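Side-chain contacts in diaminopropionate ammonia-lyase (Escherichia coli, PDB 4D9I), which uses pyridoxal 5'-phosphate to eliminate ammonia from both L- and D-2,3-diaminopropionate, giving pyruvate and two ammonium ions, and works as a homodimer: residues B[385-388]-B[392-395]; B[325-328]-B[332-335]; B[23-28]-B[244-249]; B[31-36]-B[209-214]. All blocks are in the same frame, centred on the assembly; numbering follows the deposited sequence.

Contact 1: residues B[385-388]-B[392-395]; sequences YREV and GKHA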
loop_
_atom_site.group_PDB
_atom_site.type_symbol
_atom_site.label_atom_id
_atom_site.label_comp_id
_atom_site.label_asym_id
_atom_site.label_seq_id
_atom_site.Cartn_x
_atom_site.Cartn_y
_atom_site.Cartn_z
ATOM N N TYR B 385 1.558 -11.703 -3.139
ATOM C CA TYR B 385 1.848 -10.310 -2.792
ATOM C C TYR B 385 0.533 -9.520 -2.701
ATOM O O TYR B 385 0.278 -8.827 -1.715
ATOM C CB TYR B 385 2.778 -9.652 -3.820
ATOM C CG TYR B 385 3.103 -8.222 -3.420
ATOM C CD1 TYR B 385 4.041 -7.963 -2.427
ATOM C CD2 TYR B 385 2.428 -7.145 -3.999
ATOM C CE1 TYR B 385 4.329 -6.661 -2.017
ATOM C CE2 TYR B 385 2.706 -5.840 -3.608
ATOM C CZ TYR B 385 3.632 -5.603 -2.629
ATOM O OH TYR B 385 3.902 -4.329 -2.264
ATOM N N ARG B 386 -0.304 -9.664 -3.726
ATOM C CA ARG B 386 -1.551 -8.900 -3.787
ATOM C C ARG B 386 -2.588 -9.418 -2.784
ATOM O O ARG B 386 -3.355 -8.625 -2.204
ATOM C CB ARG B 386 -2.102 -8.857 -5.217
ATOM C CG ARG B 386 -1.241 -8.038 -6.180
ATOM C CD ARG B 386 -0.938 -6.645 -5.640
ATOM N NE ARG B 386 0.122 -5.984 -6.403
ATOM C CZ ARG B 386 0.418 -4.688 -6.316
ATOM N NH1 ARG B 386 -0.270 -3.890 -5.496
ATOM N NH2 ARG B 386 1.416 -4.190 -7.045
ATOM N N GLU B 387 -2.601 -10.732 -2.553
ATOM C CA GLU B 387 -3.431 -11.290 -1.479
ATOM C C GLU B 387 -3.090 -10.663 -0.110
ATOM O O GLU B 387 -3.990 -10.330 0.680
ATOM C CB GLU B 387 -3.342 -12.833 -1.458
ATOM C CG GLU B 387 -4.181 -13.466 -2.545
ATOM C CD GLU B 387 -3.819 -14.914 -2.865
ATOM O OE1 GLU B 387 -2.851 -15.467 -2.307
ATOM O OE2 GLU B 387 -4.509 -15.495 -3.706
ATOM N N VAL B 388 -1.801 -10.445 0.149
ATOM C CA VAL B 388 -1.385 -9.785 1.396
ATOM C C VAL B 388 -1.754 -8.288 1.424
ATOM O O VAL B 388 -2.395 -7.817 2.377
ATOM C CB VAL B 388 0.126 -9.974 1.693
ATOM C CG1 VAL B 388 0.564 -9.178 2.930
ATOM C CG2 VAL B 388 0.468 -11.452 1.879
ATOM N N GLY B 392 -5.652 -8.423 2.412
ATOM C CA GLY B 392 -5.380 -8.478 3.843
ATOM C C GLY B 392 -5.164 -9.896 4.363
ATOM O O GLY B 392 -5.299 -10.140 5.556
ATOM N N LYS B 393 -4.857 -10.833 3.466
ATOM C CA LYS B 393 -4.360 -12.159 3.872
ATOM C C LYS B 393 -3.244 -12.044 4.928
ATOM O O LYS B 393 -2.387 -11.145 4.856
ATOM C CB LYS B 393 -3.850 -12.950 2.655
ATOM C CG LYS B 393 -3.610 -14.430 2.937
ATOM C CD LYS B 393 -3.286 -15.233 1.674
ATOM C CE LYS B 393 -1.820 -15.062 1.269
ATOM N NZ LYS B 393 -1.464 -15.782 0.007
ATOM N N HIS B 394 -3.263 -12.951 5.906
ATOM C CA HIS B 394 -2.279 -12.963 7.007
ATOM C C HIS B 394 -2.356 -11.667 7.773
ATOM O O HIS B 394 -1.337 -11.030 8.086
ATOM C CB HIS B 394 -0.842 -13.261 6.522
ATOM C CG HIS B 394 -0.689 -14.595 5.801
ATOM N ND1 HIS B 394 -1.321 -15.721 6.198
ATOM C CD2 HIS B 394 0.078 -14.951 4.680
ATOM C CE1 HIS B 394 -0.998 -16.740 5.367
ATOM N NE2 HIS B 394 -0.141 -16.269 4.442
ATOM N N ALA B 395 -3.586 -11.260 8.073
ATOM C CA ALA B 395 -3.836 -10.043 8.825
ATOM C C ALA B 395 -3.312 -10.183 10.241
ATOM O O ALA B 395 -3.064 -11.291 10.723
ATOM C CB ALA B 395 -5.321 -9.701 8.841
#
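The C-terminal end of helix 382-389 is closed by Lys-393 folding back onto Glu-387, just after Gly-392 has carried the chain out of helical conformation with a positive phi of 72°. Glycine suits this corner, since it has no CB to press against its own backbone. Lys-393 N donates to Glu-387 O at 3.0 Å, and Gly-392 N makes a weak bond to Val-388 O at 3.3 Å, so the chain, turning just past the helix, brings N-H groups to two last-turn carbonyls. The lysine chain is otherwise extended but bends at chi3 (80°), which lays its methylenes against the glutamate stem, CD lying 3.9 Å from Glu-387 CB. Its ammonium then forms a salt bridge, Lys-393 NZ to Glu-387 OE1 at 2.7 Å, approaching the oxygen from the anti side and 20° out of the carboxylate plane. The other oxygen, OE2, pairs with Lys-383 and with the backbone N of Ser-2 of the second subunit, so the buried carboxylate has partners at both oxygens. Val-388, branched and nonpolar, faces Ala-318 and Met-321 of helix 315-325, while its CG2 lies 4.5 Å from His-394 CD2 at the more exposed end.

Contact 2: residues B[325-328]-B[332-335]; sequences GNPY and PRII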
loop_
_atom_site.group_PDB
_atom_site.type_symbol
_atom_site.label_atom_id
_atom_site.label_comp_id
_atom_site.label_asym_id
_atom_site.label_seq_id
_atom_site.Cartn_x
_atom_site.Cartn_y
_atom_site.Cartn_z
ATOM N N GLY B 325 4.866 -1.321 1.220
ATOM C CA GLY B 325 4.132 -1.114 -0.018
ATOM C C GLY B 325 3.171 0.069 0.029
ATOM O O GLY B 325 2.708 0.532 -1.022
ATOM N N ASN B 326 2.841 0.545 1.230
ATOM C CA ASN B 326 1.995 1.726 1.357
ATOM C C ASN B 326 2.583 2.578 2.461
ATOM O O ASN B 326 2.148 2.520 3.606
ATOM C CB ASN B 326 0.517 1.350 1.615
ATOM C CG ASN B 326 -0.398 2.566 1.717
ATOM O OD1 ASN B 326 0.058 3.725 1.749
ATOM N ND2 ASN B 326 -1.701 2.309 1.837
ATOM N N PRO B 327 3.601 3.370 2.100
ATOM C CA PRO B 327 4.439 4.014 3.093
ATOM C C PRO B 327 3.721 5.094 3.904
ATOM O O PRO B 327 2.619 5.570 3.551
ATOM C CB PRO B 327 5.600 4.602 2.269
ATOM C CG PRO B 327 5.092 4.670 0.867
ATOM C CD PRO B 327 4.128 3.519 0.724
ATOM N N TYR B 328 4.364 5.454 5.002
ATOM C CA TYR B 328 3.885 6.498 5.898
ATOM C C TYR B 328 4.386 7.851 5.442
ATOM O O TYR B 328 5.504 7.957 4.898
ATOM C CB TYR B 328 4.403 6.238 7.319
ATOM C CG TYR B 328 3.597 6.946 8.397
ATOM C CD1 TYR B 328 2.290 6.552 8.658
ATOM C CD2 TYR B 328 4.136 7.986 9.154
ATOM C CE1 TYR B 328 1.527 7.178 9.629
ATOM C CE2 TYR B 328 3.377 8.619 10.150
ATOM C CZ TYR B 328 2.069 8.190 10.370
ATOM O OH TYR B 328 1.248 8.765 11.318
ATOM N N PRO B 332 9.326 7.011 0.472
ATOM C CA PRO B 332 9.212 6.252 -0.791
ATOM C C PRO B 332 8.588 4.867 -0.556
ATOM O O PRO B 332 8.740 4.298 0.527
ATOM C CB PRO B 332 10.686 6.100 -1.246
ATOM C CG PRO B 332 11.454 6.132 0.044
ATOM C CD PRO B 332 10.731 7.146 0.905
ATOM N N ARG B 333 7.890 4.354 -1.574
ATOM C CA ARG B 333 7.201 3.069 -1.536
ATOM C C ARG B 333 8.140 1.959 -2.029
ATOM O O ARG B 333 8.904 2.198 -2.946
ATOM C CB ARG B 333 5.994 3.149 -2.474
ATOM C CG ARG B 333 5.265 1.836 -2.717
ATOM C CD ARG B 333 3.853 2.130 -3.200
ATOM N NE ARG B 333 3.258 0.978 -3.873
ATOM C CZ ARG B 333 3.203 0.866 -5.198
ATOM N NH1 ARG B 333 3.648 1.865 -5.959
ATOM N NH2 ARG B 333 2.637 -0.180 -5.775
ATOM N N ILE B 334 8.051 0.765 -1.435
ATOM C CA ILE B 334 8.934 -0.364 -1.753
ATOM C C ILE B 334 8.083 -1.633 -1.908
ATOM O O ILE B 334 7.227 -1.935 -1.063
ATOM C CB ILE B 334 10.013 -0.567 -0.644
ATOM C CG1 ILE B 334 10.953 0.659 -0.559
ATOM C CG2 ILE B 334 10.776 -1.864 -0.861
ATOM C CD1 ILE B 334 11.855 0.711 0.667
ATOM N N ILE B 335 8.296 -2.361 -3.006
ATOM C CA ILE B 335 7.575 -3.608 -3.269
ATOM C C ILE B 335 8.470 -4.704 -2.685
ATOM O O ILE B 335 9.593 -4.921 -3.164
ATOM C CB ILE B 335 7.345 -3.847 -4.782
ATOM C CG1 ILE B 335 6.607 -2.656 -5.446
ATOM C CG2 ILE B 335 6.617 -5.160 -5.014
ATOM C CD1 ILE B 335 5.345 -2.208 -4.744
#
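Pro-327 and Arg-333 supply the nonpolar part of this contact. The proline ring lies against the root of the arginine, with Pro-327 CG 3.6 Å from Arg-333 CA and Pro-327 CD 3.7 Å from Arg-333 CB. One residue earlier in the facing segment, Pro-332 O lies 3.6 Å from Pro-327 CB. A rigid proline suits this place because its compact ring covers the backbone of the facing segment without bringing in a polar group.

Both segments belong to the loop that joins helix 315-325 to helix 338-352. It doubles back on itself at the dimer interface of this fold type II enzyme, and Ile-334 turns its nonpolar side chain onto Val-64 of strand 61-66 and Cys-48 of strand 47-49.

The polar approaches centre on Gly-325, where the helix ends. Gly-325 CA lies 3.4 Å from Ile-334 O, a CA-H...O contact. With CG anti to the backbone N (chi1 172°) and an extended chain, Arg-333 passes alongside the carbonyl of the glycine. Gly-325 O lies at the edge of the guanidinium, in its plane, and is as near to Arg-333 CD as to Arg-333 NE, 2.9 Å from each. Beyond it, NH2 donates to Asn-326 OD1 of the second subunit, and Asn-326 here receives the equivalent bond from the second subunit's Arg-333.

Contact 3: residues B[23-28]-B[244-249]; sequences LFSQSQ and LVDVYS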
loop_
_atom_site.group_PDB
_atom_site.type_symbol
_atom_site.label_atom_id
_atom_site.label_comp_id
_atom_site.label_asym_id
_atom_site.label_seq_id
_atom_site.Cartn_x
_atom_site.Cartn_y
_atom_site.Cartn_z
ATOM N N LEU B 23 37.788 -14.149 5.471
ATOM C CA LEU B 23 37.142 -14.732 4.285
ATOM C C LEU B 23 35.930 -13.939 3.751
ATOM O O LEU B 23 35.764 -13.805 2.536
ATOM C CB LEU B 23 36.746 -16.194 4.557
ATOM C CG LEU B 23 36.531 -17.062 3.304
ATOM C CD1 LEU B 23 37.698 -16.915 2.328
ATOM C CD2 LEU B 23 36.312 -18.529 3.661
ATOM N N PHE B 24 35.093 -13.433 4.659
ATOM C CA PHE B 24 33.931 -12.609 4.290
ATOM C C PHE B 24 34.117 -11.166 4.768
ATOM O O PHE B 24 33.501 -10.757 5.748
ATOM C CB PHE B 24 32.601 -13.217 4.823
ATOM C CG PHE B 24 32.395 -14.668 4.434
ATOM C CD1 PHE B 24 32.184 -15.032 3.098
ATOM C CD2 PHE B 24 32.457 -15.674 5.394
ATOM C CE1 PHE B 24 32.027 -16.364 2.734
ATOM C CE2 PHE B 24 32.317 -17.017 5.037
ATOM C CZ PHE B 24 32.098 -17.365 3.699
ATOM N N SER B 25 34.948 -10.403 4.055
ATOM C CA SER B 25 35.335 -9.043 4.461
ATOM C C SER B 25 35.262 -8.016 3.329
ATOM O O SER B 25 34.790 -8.314 2.244
ATOM C CB SER B 25 36.749 -9.055 5.052
ATOM O OG SER B 25 37.720 -9.230 4.035
ATOM N N GLN B 26 35.750 -6.807 3.586
ATOM C CA GLN B 26 35.755 -5.737 2.582
ATOM C C GLN B 26 36.429 -6.058 1.232
ATOM O O GLN B 26 35.907 -5.694 0.177
ATOM C CB GLN B 26 36.388 -4.486 3.171
ATOM C CG GLN B 26 35.382 -3.614 3.894
ATOM C CD GLN B 26 36.036 -2.463 4.621
ATOM O OE1 GLN B 26 36.633 -2.638 5.686
ATOM N NE2 GLN B 26 35.909 -1.274 4.060
ATOM N N SER B 27 37.588 -6.721 1.269
ATOM C CA SER B 27 38.359 -6.946 0.044
ATOM C C SER B 27 37.690 -7.919 -0.933
ATOM O O SER B 27 37.665 -7.652 -2.132
ATOM C CB SER B 27 39.809 -7.349 0.351
ATOM O OG SER B 27 39.865 -8.365 1.339
ATOM N N GLN B 28 37.134 -9.021 -0.426
ATOM C CA GLN B 28 36.409 -9.986 -1.282
ATOM C C GLN B 28 35.141 -9.373 -1.841
ATOM O O GLN B 28 34.805 -9.581 -3.016
ATOM C CB GLN B 28 36.074 -11.286 -0.545
ATOM C CG GLN B 28 37.293 -12.092 -0.127
ATOM C CD GLN B 28 37.705 -11.799 1.300
ATOM O OE1 GLN B 28 37.182 -10.866 1.939
ATOM N NE2 GLN B 28 38.623 -12.606 1.824
ATOM N N LEU B 244 29.860 -6.066 6.931
ATOM C CA LEU B 244 29.496 -4.901 7.744
ATOM C C LEU B 244 30.350 -4.790 9.007
ATOM O O LEU B 244 30.795 -3.700 9.392
ATOM C CB LEU B 244 28.020 -4.965 8.135
ATOM C CG LEU B 244 26.989 -4.715 7.030
ATOM C CD1 LEU B 244 25.566 -4.881 7.544
ATOM C CD2 LEU B 244 27.173 -3.339 6.396
ATOM N N VAL B 245 30.575 -5.941 9.626
ATOM C CA VAL B 245 31.271 -6.033 10.894
ATOM C C VAL B 245 32.766 -5.815 10.647
ATOM O O VAL B 245 33.476 -5.328 11.520
ATOM C CB VAL B 245 30.880 -7.370 11.568
ATOM C CG1 VAL B 245 32.056 -8.241 11.942
ATOM C CG2 VAL B 245 29.849 -7.161 12.663
ATOM N N ASP B 246 33.218 -6.110 9.427
ATOM C CA ASP B 246 34.566 -5.725 9.008
ATOM C C ASP B 246 34.704 -4.207 8.865
ATOM O O ASP B 246 35.734 -3.647 9.239
ATOM C CB ASP B 246 34.980 -6.432 7.704
ATOM C CG ASP B 246 36.464 -6.267 7.391
ATOM O OD1 ASP B 246 37.311 -6.508 8.280
ATOM O OD2 ASP B 246 36.789 -5.901 6.242
ATOM N N VAL B 247 33.671 -3.565 8.319
ATOM C CA VAL B 247 33.607 -2.112 8.159
ATOM C C VAL B 247 33.400 -1.403 9.500
ATOM O O VAL B 247 34.089 -0.424 9.792
ATOM C CB VAL B 247 32.456 -1.703 7.203
ATOM C CG1 VAL B 247 32.210 -0.196 7.223
ATOM C CG2 VAL B 247 32.739 -2.177 5.783
ATOM N N TYR B 248 32.475 -1.908 10.317
ATOM C CA TYR B 248 31.995 -1.171 11.488
ATOM C C TYR B 248 32.415 -1.664 12.871
ATOM O O TYR B 248 32.204 -0.952 13.871
ATOM C CB TYR B 248 30.467 -1.068 11.442
ATOM C CG TYR B 248 29.930 -0.246 10.303
ATOM C CD1 TYR B 248 30.181 1.124 10.230
ATOM C CD2 TYR B 248 29.151 -0.837 9.297
ATOM C CE1 TYR B 248 29.673 1.882 9.190
ATOM C CE2 TYR B 248 28.633 -0.086 8.254
ATOM C CZ TYR B 248 28.897 1.271 8.210
ATOM O OH TYR B 248 28.390 2.015 7.179
ATOM N N SER B 249 33.026 -2.846 12.933
ATOM C CA SER B 249 33.326 -3.543 14.189
ATOM C C SER B 249 32.072 -4.218 14.725
ATOM O O SER B 249 30.984 -3.635 14.709
ATOM C CB SER B 249 33.940 -2.622 15.261
ATOM O OG SER B 249 32.905 -2.008 16.027
#
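Asp-246 holds its CG anti to the backbone N (chi1 -169°), which extends the carboxylate from helix 235-248 to the start of helix 26-36, where Gln-26 presents its backbone N-H. That N-H is one of those at the first turn with no carbonyl of its own helix to meet. Gln-26 N donates to Asp-246 OD2 at 3.0 Å along a nearly straight line of 169°, reaching the oxygen on its anti side and 32° out of the carboxylate plane. An aspartate suits the spot: it is short, strongly accepting, and its negative charge probably interacts favourably with the positive end of the helix dipole.

Ser-25 is the N-cap residue, and its CB lies 3.4 Å from Asp-246 OD2. Within the same turn Gln-28, three residues on, turns its OE1 back to accept from Ser-25 N at 3.1 Å and from Ser-25 OG at 2.7 Å. The first of these is one half of a capping box, the half in which the side chain at N3 binds the N-H of the N-cap. Nonpolar contact completes the join: the stem of Gln-26 crosses Val-247 at about a right angle, CG standing 3.6 Å from Val-247 CG2.

Helix 235-248 connects the parallel neighbouring strands 226-230 and 254-260 in a beta-alpha-beta crossover. Around the contact, Phe-24 packs on Met-203 of helix 197-206 and Ile-301 of helix 296-305, while Val-247 touches Arg-218 of helix 208-220.

Contact 4: residues B[31-36]-B[209-214]; sequences LARQFH and LADEAV
Arg-33 reaches across from helix 26-36 to Asp-211 and Glu-212 of helix 208-220, and its guanidinium forms the close part of the contact. The chain is fully extended, CG anti to the backbone N (chi1 -174°), which brings the flat group edge-on to Asp-211 and turns one face to the stem of Glu-212. Arg-33 NH1 meets Asp-211 OD2 at 2.7 Å in a salt bridge with a bond angle of 162°; the oxygen lies in the guanidinium plane, although the carboxylate itself is turned 74° from it. The same oxygen is 3.2 Å from Arg-33 CD. Over that face lies a methylene, Glu-212 CG, 3.6 Å from Arg-33 CZ, so the long glutamate stem covers the group while its charged end goes elsewhere.

Away from these groups the approach is loose. The nearest CA atoms, those of Arg-33 and Asp-211, are 7.8 Å apart, and both of these residues remain partly exposed, whereas Glu-212 is buried.

Glu-212 OE2 stands 4.4 Å from Arg-33 NE and well out of its plane, attracting by charge alone; Tyr-42 OH bonds to both atoms and bridges them. Glu-212 also forms salt bridges with Lys-65 and Arg-70, and Arg-33 NH1 with Glu-215. Such a cluster of opposite charges would probably favour the ionised form of the carboxylates.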
loop_
_atom_site.group_PDB
_atom_site.type_symbol
_atom_site.label_atom_id
_atom_site.label_comp_id
_atom_site.label_asym_id
_atom_site.label_seq_id
_atom_site.Cartn_x
_atom_site.Cartn_y
_atom_site.Cartn_z
ATOM N N LEU B 31 36.134 -7.122 -4.635
ATOM C CA LEU B 31 36.422 -7.986 -5.783
ATOM C C LEU B 31 35.131 -8.452 -6.464
ATOM O O LEU B 31 35.000 -8.358 -7.689
ATOM C CB LEU B 31 37.280 -9.185 -5.365
ATOM C CG LEU B 31 38.729 -8.901 -4.944
ATOM C CD1 LEU B 31 39.399 -10.161 -4.403
ATOM C CD2 LEU B 31 39.536 -8.331 -6.108
ATOM N N ALA B 32 34.174 -8.929 -5.669
ATOM C CA ALA B 32 32.880 -9.327 -6.212
ATOM C C ALA B 32 32.203 -8.149 -6.925
ATOM O O ALA B 32 31.737 -8.286 -8.058
ATOM C CB ALA B 32 31.982 -9.900 -5.120
ATOM N N ARG B 33 32.187 -6.983 -6.283
ATOM C CA ARG B 33 31.544 -5.816 -6.887
ATOM C C ARG B 33 32.156 -5.398 -8.232
ATOM O O ARG B 33 31.431 -5.044 -9.169
ATOM C CB ARG B 33 31.514 -4.625 -5.924
ATOM C CG ARG B 33 30.709 -3.468 -6.491
ATOM C CD ARG B 33 30.429 -2.398 -5.460
ATOM N NE ARG B 33 29.673 -1.317 -6.071
ATOM C CZ ARG B 33 29.394 -0.173 -5.472
ATOM N NH1 ARG B 33 29.807 0.050 -4.227
ATOM N NH2 ARG B 33 28.705 0.751 -6.125
ATOM N N GLN B 34 33.485 -5.413 -8.302
ATOM C CA GLN B 34 34.223 -5.197 -9.546
ATOM C C GLN B 34 33.743 -6.123 -10.665
ATOM O O GLN B 34 33.619 -5.696 -11.823
ATOM C CB GLN B 34 35.711 -5.439 -9.321
ATOM C CG GLN B 34 36.437 -4.374 -8.501
ATOM C CD GLN B 34 37.901 -4.757 -8.265
ATOM O OE1 GLN B 34 38.710 -4.778 -9.196
ATOM N NE2 GLN B 34 38.239 -5.078 -7.014
ATOM N N PHE B 35 33.476 -7.382 -10.301
ATOM C CA PHE B 35 32.917 -8.377 -11.213
ATOM C C PHE B 35 31.513 -7.977 -11.649
ATOM O O PHE B 35 31.238 -7.907 -12.841
ATOM C CB PHE B 35 32.900 -9.767 -10.555
ATOM C CG PHE B 35 32.032 -10.763 -11.268
ATOM C CD1 PHE B 35 32.501 -11.434 -12.383
ATOM C CD2 PHE B 35 30.739 -11.028 -10.817
ATOM C CE1 PHE B 35 31.703 -12.341 -13.052
ATOM C CE2 PHE B 35 29.934 -11.944 -11.481
ATOM C CZ PHE B 35 30.421 -12.599 -12.601
ATOM N N HIS B 36 30.638 -7.710 -10.677
ATOM C CA HIS B 36 29.248 -7.293 -10.953
ATOM C C HIS B 36 29.106 -6.070 -11.813
ATOM O O HIS B 36 28.187 -5.988 -12.625
ATOM C CB HIS B 36 28.465 -7.103 -9.663
ATOM C CG HIS B 36 28.266 -8.377 -8.886
ATOM N ND1 HIS B 36 28.538 -8.472 -7.571
ATOM C CD2 HIS B 36 27.826 -9.631 -9.290
ATOM C CE1 HIS B 36 28.269 -9.715 -7.153
ATOM N NE2 HIS B 36 27.835 -10.424 -8.207
ATOM N N LEU B 209 25.970 -6.094 -2.071
ATOM C CA LEU B 209 24.828 -5.279 -1.621
ATOM C C LEU B 209 25.194 -4.502 -0.371
ATOM O O LEU B 209 24.722 -3.386 -0.179
ATOM C CB LEU B 209 23.548 -6.110 -1.431
ATOM C CG LEU B 209 23.358 -6.994 -0.191
ATOM C CD1 LEU B 209 22.729 -6.207 0.941
ATOM C CD2 LEU B 209 22.511 -8.223 -0.528
ATOM N N ALA B 210 26.040 -5.092 0.475
ATOM C CA ALA B 210 26.489 -4.411 1.683
ATOM C C ALA B 210 27.529 -3.322 1.335
ATOM O O ALA B 210 27.470 -2.198 1.883
ATOM C CB ALA B 210 27.067 -5.414 2.679
ATOM N N ASP B 211 28.461 -3.645 0.428
ATOM C CA ASP B 211 29.434 -2.645 -0.065
ATOM C C ASP B 211 28.712 -1.408 -0.633
ATOM O O ASP B 211 29.035 -0.265 -0.270
ATOM C CB ASP B 211 30.393 -3.242 -1.101
ATOM C CG ASP B 211 31.456 -2.239 -1.565
ATOM O OD1 ASP B 211 32.519 -2.193 -0.935
ATOM O OD2 ASP B 211 31.232 -1.482 -2.536
ATOM N N GLU B 212 27.727 -1.647 -1.497
ATOM C CA GLU B 212 26.912 -0.563 -2.054
ATOM C C GLU B 212 26.223 0.254 -0.973
ATOM O O GLU B 212 26.255 1.483 -1.017
ATOM C CB GLU B 212 25.839 -1.097 -3.005
ATOM C CG GLU B 212 26.351 -1.657 -4.319
ATOM C CD GLU B 212 25.240 -2.299 -5.125
ATOM O OE1 GLU B 212 24.053 -2.196 -4.681
ATOM O OE2 GLU B 212 25.538 -2.886 -6.206
ATOM N N ALA B 213 25.601 -0.435 -0.016
ATOM C CA ALA B 213 24.881 0.223 1.078
ATOM C C ALA B 213 25.794 1.095 1.935
ATOM O O ALA B 213 25.387 2.177 2.337
ATOM C CB ALA B 213 24.117 -0.787 1.943
ATOM N N VAL B 214 27.019 0.631 2.197
ATOM C CA VAL B 214 27.964 1.406 2.999
ATOM C C VAL B 214 28.348 2.675 2.241
ATOM O O VAL B 214 28.332 3.759 2.805
ATOM C CB VAL B 214 29.225 0.596 3.395
ATOM C CG1 VAL B 214 30.276 1.503 4.011
ATOM C CG2 VAL B 214 28.863 -0.474 4.405
#

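How the contacts relate
The four contacts form two pairs on the fold. Contacts 1 and 2 have centres 15 Å apart and touch through Tyr-385, whose OH is 3.9 Å from Gly-325 CA. Both also reach the second subunit: Tyr-385 of one chain bonds to Asn-326 of the other, and Arg-386 to its Pro-327. Contacts 3 and 4, with centres 12 Å apart, share helix 26-36 and meet where Tyr-248 OH lies 3.7 Å from Val-214 CG1; neither touches the second subunit. Contact 1 is about 37 Å from contact 3, centre to centre. All four lie away from Lys-77, which carries the cofactor, and Asp-120, although His-36 of contact 4 bonds to Leu-79 O, two residues beyond that lysine.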